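Local coordinates for nitrogenase molybdenum-iron protein beta chain (Clostridium pasteurianum, PDB 4WES) that forms, with the alpha chain, the molybdenum-iron component of nitrogenase, which reduces dinitrogen to ammonia, and shares an [8Fe-7S] cluster with that chain, at residues 79-88 and 113-122; 162-173 and 228-239. All coordinates share one frame; numbering follows the deposited sequence. Where two conformers were deposited one is given.

Contact 1: residues 79-88 and 113-122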
# COMPACT_ATOMS: atom_id res chain seq x y z
N GLY B 79 36.27 23.64 27.51
CA GLY B 79 36.18 22.40 26.79
C GLY B 79 35.35 21.38 27.55
O GLY B 79 34.99 21.61 28.70
N GLY B 80 35.03 20.27 26.90
CA GLY B 80 34.13 19.28 27.47
C GLY B 80 34.79 18.11 28.18
O GLY B 80 34.10 17.11 28.43
N GLY B 81 36.08 18.20 28.50
CA GLY B 81 36.76 17.07 29.14
C GLY B 81 36.12 16.69 30.45
O GLY B 81 35.91 15.51 30.75
N SER B 82 35.85 17.67 31.30
CA SER B 82 35.26 17.34 32.62
C SER B 82 33.91 16.66 32.43
O SER B 82 33.58 15.70 33.14
CB SER B 82 35.11 18.56 33.51
OG SER B 82 34.27 19.52 32.88
N ASN B 83 33.13 17.16 31.47
CA ASN B 83 31.80 16.60 31.24
C ASN B 83 31.84 15.13 30.84
O ASN B 83 31.06 14.34 31.35
CB ASN B 83 31.06 17.34 30.14
CG ASN B 83 30.86 18.78 30.44
OD1 ASN B 83 31.87 19.51 30.54
ND2 ASN B 83 29.59 19.24 30.54
N ILE B 84 32.71 14.78 29.90
CA ILE B 84 32.71 13.42 29.44
C ILE B 84 33.29 12.48 30.51
O ILE B 84 32.85 11.36 30.63
CB ILE B 84 33.39 13.24 28.08
CG1 ILE B 84 33.01 11.87 27.49
CG2 ILE B 84 34.91 13.39 28.16
CD1 ILE B 84 33.40 11.69 26.06
N LYS B 85 34.24 12.96 31.31
CA LYS B 85 34.77 12.15 32.41
C LYS B 85 33.70 11.86 33.45
O LYS B 85 33.55 10.74 33.93
CB LYS B 85 35.98 12.85 33.02
CG LYS B 85 37.16 12.88 32.08
CD LYS B 85 38.25 13.75 32.68
CE LYS B 85 39.30 14.08 31.67
NZ LYS B 85 40.34 14.91 32.33
N THR B 86 32.91 12.86 33.78
CA THR B 86 31.77 12.67 34.68
C THR B 86 30.74 11.76 34.05
O THR B 86 30.20 10.86 34.71
CB THR B 86 31.11 14.02 35.01
OG1 THR B 86 32.07 14.81 35.73
CG2 THR B 86 29.84 13.86 35.80
N ALA B 87 30.46 11.96 32.77
CA ALA B 87 29.48 11.11 32.10
C ALA B 87 29.81 9.64 32.17
O ALA B 87 28.97 8.82 32.51
CB ALA B 87 29.31 11.51 30.65
N VAL B 88 31.07 9.29 31.90
CA VAL B 88 31.47 7.89 31.84
C VAL B 88 31.28 7.22 33.22
O VAL B 88 30.86 6.04 33.30
CB VAL B 88 32.89 7.78 31.28
CG1 VAL B 88 33.55 6.45 31.55
CG2 VAL B 88 32.87 8.05 29.80
N ASP B 113 37.71 19.97 20.96
CA ASP B 113 37.90 19.01 22.05
C ASP B 113 38.74 17.83 21.60
O ASP B 113 38.62 17.34 20.48
CB ASP B 113 36.56 18.47 22.57
CG ASP B 113 35.96 19.30 23.69
OD1 ASP B 113 36.28 20.49 23.83
OD2 ASP B 113 35.12 18.75 24.43
N ASP B 114 39.55 17.34 22.51
CA ASP B 114 40.54 16.31 22.23
C ASP B 114 40.12 14.98 22.88
O ASP B 114 40.54 14.63 23.97
CB ASP B 114 41.87 16.81 22.79
CG ASP B 114 43.02 15.86 22.56
OD1 ASP B 114 42.89 14.79 21.95
OD2 ASP B 114 44.11 16.24 23.01
N LEU B 115 39.28 14.22 22.17
CA LEU B 115 38.73 12.97 22.69
C LEU B 115 39.82 11.95 23.06
O LEU B 115 39.75 11.29 24.09
CB LEU B 115 37.73 12.36 21.71
CG LEU B 115 36.30 12.92 21.78
CD1 LEU B 115 35.64 12.48 23.07
CD2 LEU B 115 36.22 14.44 21.62
N PRO B 116 40.84 11.78 22.20
CA PRO B 116 41.88 10.83 22.58
C PRO B 116 42.52 11.14 23.93
O PRO B 116 42.73 10.23 24.73
CB PRO B 116 42.89 10.97 21.46
CG PRO B 116 42.09 11.38 20.28
CD PRO B 116 41.03 12.30 20.83
N THR B 117 42.77 12.40 24.22
CA THR B 117 43.30 12.79 25.49
C THR B 117 42.32 12.52 26.63
O THR B 117 42.71 11.95 27.68
CB THR B 117 43.75 14.26 25.50
OG1 THR B 117 44.86 14.40 24.59
CG2 THR B 117 44.17 14.72 26.90
N TYR B 118 41.04 12.89 26.47
CA TYR B 118 40.11 12.62 27.54
C TYR B 118 40.01 11.11 27.84
O TYR B 118 39.92 10.69 29.00
CB TYR B 118 38.72 13.18 27.20
CG TYR B 118 38.64 14.67 26.91
CD1 TYR B 118 39.60 15.56 27.37
CD2 TYR B 118 37.57 15.18 26.19
CE1 TYR B 118 39.51 16.92 27.09
CE2 TYR B 118 37.47 16.52 25.91
CZ TYR B 118 38.44 17.39 26.34
OH TYR B 118 38.29 18.74 26.04
N ILE B 119 40.01 10.30 26.78
CA ILE B 119 39.82 8.88 26.96
C ILE B 119 41.04 8.26 27.67
O ILE B 119 40.94 7.38 28.54
CB ILE B 119 39.50 8.20 25.60
CG1 ILE B 119 38.10 8.60 25.16
CG2 ILE B 119 39.58 6.69 25.74
CD1 ILE B 119 37.74 8.17 23.76
N SER B 120 42.23 8.72 27.30
CA SER B 120 43.46 8.26 27.96
C SER B 120 43.46 8.69 29.45
O SER B 120 43.82 7.93 30.34
CB SER B 120 44.65 8.75 27.15
OG SER B 120 44.99 10.08 27.46
N GLN B 121 42.93 9.88 29.73
CA GLN B 121 42.83 10.38 31.10
C GLN B 121 41.81 9.58 31.91
O GLN B 121 42.02 9.34 33.09
CB GLN B 121 42.49 11.88 31.11
CG GLN B 121 43.65 12.72 30.62
CD GLN B 121 43.34 14.18 30.45
OE1 GLN B 121 42.18 14.58 30.34
NE2 GLN B 121 44.39 14.99 30.41
N MET B 122 40.73 9.13 31.28
CA MET B 122 39.79 8.30 32.02
C MET B 122 40.40 6.96 32.40
O MET B 122 40.18 6.49 33.51
CB MET B 122 38.50 8.16 31.26
CG MET B 122 37.81 9.50 31.20
SD MET B 122 36.22 9.41 30.42
CE MET B 122 36.63 9.44 28.68

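Contact 2: residues 162-173 and 228-239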
# COMPACT_ATOMS: atom_id res chain seq x y z
N SER B 162 39.37 -3.46 15.56
CA SER B 162 39.77 -4.51 14.63
C SER B 162 41.23 -4.91 14.86
O SER B 162 42.09 -4.04 14.95
CB SER B 162 39.64 -4.03 13.20
OG SER B 162 38.30 -3.63 12.91
N GLU B 163 41.48 -6.21 14.90
CA GLU B 163 42.87 -6.67 15.09
C GLU B 163 43.14 -7.95 14.31
O GLU B 163 42.32 -8.89 14.34
CB GLU B 163 43.22 -6.87 16.56
CG GLU B 163 44.60 -7.48 16.75
CD GLU B 163 45.09 -7.50 18.19
OE1 GLU B 163 44.28 -7.26 19.11
OE2 GLU B 163 46.30 -7.78 18.40
N ASN B 164 44.25 -7.95 13.58
CA ASN B 164 44.73 -9.14 12.89
C ASN B 164 45.68 -9.85 13.85
O ASN B 164 46.72 -9.31 14.17
CB ASN B 164 45.44 -8.72 11.63
CG ASN B 164 45.92 -9.90 10.80
OD1 ASN B 164 46.26 -10.98 11.33
ND2 ASN B 164 45.96 -9.70 9.49
N THR B 165 45.26 -10.99 14.35
CA THR B 165 46.05 -11.75 15.31
C THR B 165 46.74 -12.94 14.65
O THR B 165 47.34 -13.76 15.34
CB THR B 165 45.19 -12.29 16.44
OG1 THR B 165 44.16 -13.12 15.90
CG2 THR B 165 44.55 -11.15 17.17
N GLY B 166 46.63 -13.05 13.33
CA GLY B 166 47.21 -14.18 12.58
C GLY B 166 46.31 -15.42 12.56
O GLY B 166 46.60 -16.39 11.88
N ALA B 167 45.22 -15.38 13.30
CA ALA B 167 44.28 -16.47 13.38
C ALA B 167 43.15 -16.26 12.35
O ALA B 167 42.12 -15.65 12.66
CB ALA B 167 43.69 -16.54 14.79
N LYS B 168 43.36 -16.75 11.13
CA LYS B 168 42.38 -16.59 10.07
C LYS B 168 41.02 -17.17 10.44
O LYS B 168 40.92 -18.31 10.87
CB LYS B 168 42.87 -17.22 8.77
CG LYS B 168 44.06 -16.48 8.21
CD LYS B 168 43.65 -15.11 7.69
CE LYS B 168 44.86 -14.33 7.24
NZ LYS B 168 44.42 -13.23 6.36
N ASN B 169 39.95 -16.38 10.26
CA ASN B 169 38.63 -16.87 10.63
C ASN B 169 37.80 -17.46 9.50
O ASN B 169 36.75 -18.06 9.74
CB ASN B 169 37.85 -15.74 11.32
CG ASN B 169 37.59 -14.54 10.42
OD1 ASN B 169 37.70 -14.64 9.19
ND2 ASN B 169 37.30 -13.41 11.03
N GLY B 170 38.29 -17.35 8.27
CA GLY B 170 37.58 -17.87 7.11
C GLY B 170 36.30 -17.12 6.76
O GLY B 170 35.48 -17.65 6.02
N LYS B 171 36.16 -15.90 7.24
CA LYS B 171 34.93 -15.12 7.07
C LYS B 171 35.15 -13.95 6.10
O LYS B 171 36.27 -13.48 5.88
CB LYS B 171 34.43 -14.57 8.42
CG LYS B 171 34.12 -15.67 9.43
CD LYS B 171 33.59 -15.11 10.74
CE LYS B 171 33.30 -16.24 11.70
NZ LYS B 171 32.67 -15.76 12.96
N ILE B 172 34.03 -13.44 5.58
CA ILE B 172 34.01 -12.20 4.83
C ILE B 172 33.33 -11.14 5.73
O ILE B 172 32.26 -11.39 6.28
CB ILE B 172 33.21 -12.36 3.53
CG1 ILE B 172 33.99 -13.29 2.58
CG2 ILE B 172 32.94 -11.01 2.85
CD1 ILE B 172 33.30 -13.59 1.28
N ASN B 173 33.97 -9.98 5.90
CA ASN B 173 33.32 -8.86 6.58
C ASN B 173 32.33 -8.20 5.60
O ASN B 173 32.67 -8.06 4.42
CB ASN B 173 34.32 -7.80 7.00
CG ASN B 173 35.37 -8.32 7.95
OD1 ASN B 173 35.08 -9.13 8.81
ND2 ASN B 173 36.59 -7.81 7.77
N ASP B 228 33.52 -10.11 17.93
CA ASP B 228 33.50 -10.22 16.49
C ASP B 228 34.00 -8.98 15.78
O ASP B 228 34.63 -9.08 14.71
CB ASP B 228 32.10 -10.64 16.02
CG ASP B 228 31.75 -12.04 16.51
OD1 ASP B 228 30.61 -12.21 17.01
OD2 ASP B 228 32.63 -12.97 16.38
N LEU B 229 33.72 -7.82 16.36
CA LEU B 229 34.32 -6.58 15.83
C LEU B 229 35.85 -6.65 15.90
O LEU B 229 36.55 -6.26 14.96
CB LEU B 229 33.81 -5.38 16.60
CG LEU B 229 32.32 -5.14 16.47
CD1 LEU B 229 31.86 -4.03 17.38
CD2 LEU B 229 31.95 -4.82 15.04
N LYS B 230 36.40 -7.17 16.98
CA LYS B 230 37.86 -7.39 17.02
C LYS B 230 38.31 -8.33 15.91
O LYS B 230 39.31 -8.08 15.21
CB LYS B 230 38.30 -7.93 18.39
CG LYS B 230 38.12 -6.95 19.53
CD LYS B 230 38.51 -7.58 20.85
CE LYS B 230 38.30 -6.63 22.00
NZ LYS B 230 38.63 -7.25 23.31
N ASP B 231 37.55 -9.40 15.73
CA ASP B 231 37.91 -10.46 14.81
C ASP B 231 37.80 -10.07 13.33
O ASP B 231 38.28 -10.82 12.46
CB ASP B 231 37.05 -11.70 15.09
CG ASP B 231 37.66 -12.99 14.53
OD1 ASP B 231 38.88 -13.25 14.78
OD2 ASP B 231 36.91 -13.77 13.90
N THR B 232 37.22 -8.90 13.05
CA THR B 232 37.18 -8.41 11.66
C THR B 232 38.57 -8.27 11.03
O THR B 232 38.71 -8.35 9.81
CB THR B 232 36.46 -7.06 11.53
OG1 THR B 232 37.08 -6.08 12.37
CG2 THR B 232 35.01 -7.20 11.87
N GLY B 233 39.60 -8.09 11.86
CA GLY B 233 40.95 -8.03 11.34
C GLY B 233 41.51 -9.36 10.85
O GLY B 233 42.58 -9.39 10.21
N ASN B 234 40.81 -10.45 11.16
CA ASN B 234 41.24 -11.82 10.78
C ASN B 234 40.50 -12.38 9.58
O ASN B 234 40.69 -13.51 9.21
CB ASN B 234 41.06 -12.74 11.96
CG ASN B 234 42.09 -12.50 13.04
OD1 ASN B 234 43.29 -12.32 12.75
ND2 ASN B 234 41.65 -12.52 14.30
N SER B 235 39.66 -11.55 8.95
CA SER B 235 38.84 -11.98 7.83
C SER B 235 39.61 -12.02 6.51
O SER B 235 40.70 -11.45 6.40
CB SER B 235 37.59 -11.11 7.73
OG SER B 235 36.89 -11.20 8.95
N ASP B 236 39.00 -12.65 5.49
CA ASP B 236 39.60 -12.80 4.18
C ASP B 236 39.44 -11.58 3.29
O ASP B 236 40.25 -11.32 2.41
CB ASP B 236 38.98 -13.98 3.47
CG ASP B 236 39.36 -15.31 4.08
OD1 ASP B 236 40.52 -15.46 4.58
OD2 ASP B 236 38.50 -16.24 4.04
N LEU B 237 38.34 -10.84 3.50
CA LEU B 237 37.87 -9.82 2.57
C LEU B 237 36.82 -9.01 3.30
O LEU B 237 36.09 -9.57 4.13
CB LEU B 237 37.24 -10.48 1.33
CG LEU B 237 36.68 -9.58 0.23
CD1 LEU B 237 37.75 -8.75 -0.44
CD2 LEU B 237 35.89 -10.40 -0.78
N THR B 238 36.71 -7.72 2.94
CA THR B 238 35.60 -6.89 3.35
C THR B 238 34.81 -6.47 2.11
O THR B 238 35.39 -5.95 1.17
CB THR B 238 36.10 -5.63 4.10
OG1 THR B 238 36.86 -6.01 5.25
CG2 THR B 238 34.93 -4.73 4.49
N LEU B 239 33.50 -6.67 2.15
CA LEU B 239 32.61 -6.08 1.14
C LEU B 239 32.03 -4.80 1.70
O LEU B 239 31.39 -4.79 2.77
CB LEU B 239 31.49 -7.05 0.76
CG LEU B 239 31.96 -8.34 0.08
CD1 LEU B 239 30.80 -9.22 -0.34
CD2 LEU B 239 32.86 -8.05 -1.12
O HOH W 1 44.54 -13.22 10.39
O HOH W 2 39.96 -15.75 14.38
O HOH W 3 43.00 -11.08 7.91
O HOH W 4 42.90 -14.52 3.85
O HOH W 5 40.20 -15.50 7.35
O HOH W 6 34.12 -13.75 14.20

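Contact 1: residues 79-88 and 113-122
M122 reaches across to helix 81-88 and packs against both K85 and V88, and it has more surface buried here than any other residue of the pair. Its CG rests on the CG of K85 at 3.6 Å, and its SD lies 3.7 Å from CG2 of V88. Beyond the sulfur the chain bends (chi3 -82°), which brings the methyl CE toward CG2 of I84. K85, second in buried surface, passes over M122 with its aliphatic part and runs out fully extended to Q121. There its NZ donates to OE1 of Q121 at 2.7 Å, coming from above the amide carbonyl plane, 51° out of it. The apolar stem of the lysine is thus covered while its ammonium is held at the border of the contact.

Y118, the third large contributor, turns one ring face to helix 81-88. CA of G81 sits over the centre of that face in a CH-pi contact, and the carbonyl oxygen of D114 lies on the opposite face, offset toward the rim. With no side chain at G81, nothing stands between its backbone and the ring. The two helices, crossing at -43° with axes 10.0 Å apart, pack beside a parallel four-stranded sheet of an alpha/beta domain, where I84 and L115 face strands 38-43 and 99-104. CD1 of I84 meets CD1 of L115 at 3.8 Å, and CG2 of I84 lies 3.8 Å from CD2 of Y118.

At the N-terminal end, the backbone N of G80, the N-cap residue, donates to OD2 of D113 at 2.9 Å. A weaker bond runs from the same N to OD1. OD2 also bonds H43 NE2, so one carboxylate joins the start of helix 81-88 to the end of strand 38-43.

Contact 2: residues 162-173 and 228-239
S162 meets T232 hydroxyl to hydroxyl, its OG donating to OG1 at 2.8 Å, while T232 OG1 in turn donates to the carbonyl O of L229. One residue on, the backbone N of E163 bonds the carbonyl O of K230 on a lone pair, and the carbonyl of E163 lies against CA of G233. N164 folds into an Asx turn; a water joins its OD1 to OD1 of N234. The T165 backbone N also reaches N234 OD1, at 2.9 Å, and N234 ND2 is shared between T165 OG1 and D231 OD1, so both ends of this buried amide are held and its rotation is fixed.

K168 NZ reaches S235 and D236 through waters. N169 holds its CG between the backbone N and carbonyl carbon (chi1 64°), which points the amide inward: ND2 donates in its own plane to S235 OG at 3.1 Å and to D231 OD2 at 2.9 Å, the latter from above the carboxylate. Its OD1 takes the N of K171 in a second Asx turn. The carbonyl of K171 then receives D236 N, and a water links K171 NZ to D228 and D231.

I172 packs CG2 on CG of L239 at 4.0 Å. On the other face of the sheet, N173 ND2 donates to T232 O and to T238 OG1, both nearly in the amide plane, and OD1 accepts from S235 OG. Backbone bonds N173 N to L237 O and L239 N to N173 O make strands 172-175 and 237-241 parallel neighbours, central in the four-stranded sheet of a Rossmann-like alpha/beta domain.

How the contacts relate
From the N terminus, strand 38-43, helix 46-60 and strand 67-68 precede helix 81-95; strand 99-104 and helix 106-111 then lead to helix 115-125, where contact 1 closes a short loop of 24 residues. After strand 133-136, the last of the first sheet, helix 146-161 leads to the start of contact 2. That contact closes a longer loop, 54 residues carrying helix 181-193 and strand 198-200, when the chain returns at 228-239. The two loops follow in series, neither nested nor crossed. Contact 1 joins two helices beside the first parallel sheet; contact 2 ties the loop leaving helix 146-161 to helix 226-231 and pairs inner strands of the second sheet. Their centres are about 30 Å apart.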